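Local coordinates for INSIG protein homolog (Mycobacterium vanbaalenii PYR-1, PDB 4XU6) that binds diacylglycerol as a homotrimeric membrane protein of six transmembrane helices, a bacterial relative of the sterol-sensing Insig proteins, at residues L63-L67 with P68-D72. Sequence-based numbering, arbitrary orientation.
Sequences LRLHL and PAPRD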
# COMPACT_ATOMS: atom_id res chain seq x y z
N LEU A 63 -16.55 -4.24 -22.73
CA LEU A 63 -17.71 -3.59 -22.12
C LEU A 63 -17.51 -2.08 -21.95
O LEU A 63 -18.40 -1.28 -22.29
CB LEU A 63 -18.06 -4.23 -20.77
CG LEU A 63 -19.13 -3.55 -19.90
CD1 LEU A 63 -20.48 -3.46 -20.64
CD2 LEU A 63 -19.29 -4.25 -18.55
N ARG A 64 -16.35 -1.69 -21.41
CA ARG A 64 -16.05 -0.28 -21.20
C ARG A 64 -16.15 0.52 -22.50
O ARG A 64 -16.62 1.66 -22.51
CB ARG A 64 -14.65 -0.10 -20.57
CG ARG A 64 -14.19 1.36 -20.50
CD ARG A 64 -15.14 2.16 -19.60
NE ARG A 64 -14.82 3.58 -19.47
CZ ARG A 64 -15.36 4.55 -20.22
NH1 ARG A 64 -16.22 4.24 -21.18
NH2 ARG A 64 -15.04 5.82 -20.01
N LEU A 65 -15.70 -0.08 -23.60
CA LEU A 65 -15.75 0.60 -24.89
C LEU A 65 -17.17 0.78 -25.44
O LEU A 65 -17.37 1.47 -26.45
CB LEU A 65 -14.86 -0.12 -25.91
CG LEU A 65 -13.37 -0.20 -25.53
CD1 LEU A 65 -12.60 -0.97 -26.59
CD2 LEU A 65 -12.79 1.20 -25.34
N HIS A 66 -18.15 0.19 -24.77
CA HIS A 66 -19.55 0.38 -25.15
C HIS A 66 -20.24 1.35 -24.19
O HIS A 66 -21.43 1.66 -24.35
CB HIS A 66 -20.29 -0.96 -25.19
CG HIS A 66 -19.86 -1.84 -26.33
ND1 HIS A 66 -20.50 -1.85 -27.54
CD2 HIS A 66 -18.83 -2.72 -26.43
CE1 HIS A 66 -19.90 -2.71 -28.35
NE2 HIS A 66 -18.89 -3.25 -27.70
N LEU A 67 -19.50 1.83 -23.20
CA LEU A 67 -20.04 2.76 -22.21
C LEU A 67 -19.59 4.17 -22.58
O LEU A 67 -18.64 4.33 -23.36
CB LEU A 67 -19.58 2.37 -20.79
CG LEU A 67 -20.00 0.96 -20.33
CD1 LEU A 67 -19.40 0.63 -18.97
CD2 LEU A 67 -21.52 0.82 -20.28
N PRO A 68 -20.27 5.21 -22.05
CA PRO A 68 -20.01 6.57 -22.54
C PRO A 68 -18.56 7.03 -22.40
O PRO A 68 -17.89 6.70 -21.41
CB PRO A 68 -20.92 7.44 -21.66
CG PRO A 68 -22.02 6.52 -21.22
CD PRO A 68 -21.35 5.19 -21.04
N ALA A 69 -18.09 7.76 -23.41
CA ALA A 69 -16.85 8.53 -23.38
C ALA A 69 -15.59 7.81 -22.87
O ALA A 69 -15.02 8.24 -21.87
CB ALA A 69 -17.07 9.80 -22.58
N PRO A 70 -15.14 6.76 -23.58
CA PRO A 70 -13.85 6.16 -23.21
C PRO A 70 -12.78 7.23 -23.23
O PRO A 70 -12.77 8.05 -24.15
CB PRO A 70 -13.59 5.15 -24.33
CG PRO A 70 -14.97 4.80 -24.84
CD PRO A 70 -15.73 6.09 -24.75
N ARG A 71 -11.91 7.23 -22.22
CA ARG A 71 -10.94 8.30 -22.08
C ARG A 71 -9.79 8.11 -23.05
O ARG A 71 -9.21 7.03 -23.12
CB ARG A 71 -10.43 8.35 -20.64
CG ARG A 71 -11.50 8.73 -19.63
CD ARG A 71 -11.01 8.50 -18.21
NE ARG A 71 -10.77 7.08 -17.95
CZ ARG A 71 -10.28 6.61 -16.80
NH1 ARG A 71 -9.96 7.45 -15.82
NH2 ARG A 71 -10.10 5.31 -16.65
N ASP A 72 -9.45 9.16 -23.80
CA ASP A 72 -8.36 9.06 -24.76
C ASP A 72 -7.01 9.35 -24.09
O ASP A 72 -5.96 9.14 -24.69
CB ASP A 72 -8.59 10.01 -25.93
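R64 reaches from the last part of transmembrane helix 48-64 to the carbonyl oxygens of P68 and A69, tying that helix to the loop that leads to helix 76-96. A type I beta turn from R64 to L67 begins the exit, with L67 N bonded to R64 O at 3.0 Å; P68, which has no N-H to give, continues extended, then A69, with positive phi, bends the chain. Along the arginine, CG stands anti to the backbone N (chi1 172°), and a bend at chi2 (62°) swings the guanidinium over to the loop, which is met only from CZ outward; the side chain as a whole packs on P123 and A176. CZ lies 3.7 Å from P70 CA, which sits over one face of the flat group. NH1 gives P68 O a bent hydrogen bond of 3.0 Å (N-H...O 137°), from above that carbonyl's plane. NH2 hydrogen-bonds A69 O at 3.1 Å, also bent and from above the carbonyl plane, with a weak second bond to P68 O. Both oxygens are tilted somewhat out of the guanidinium plane. Arginine suits this place because its two terminal nitrogens can hold successive carbonyls while NH2 also forms a salt bridge with D121; the buried charge is probably balanced by that carboxylate and eased by the peptide oxygens. R71 pairs with E180 on helix 164-184, so acidic partners probably offset the nearness of the two arginines. L67 sets its apolar side chain on P123. Proline fits position 70 as a compact, rigid ring, its CG beside NH1 and its CD near L67 O. Leucine's branched apolar end suits L65, packed against V183 and crossing the P70 ring at about a right angle, CD2 meeting P70 CB at 4.2 Å.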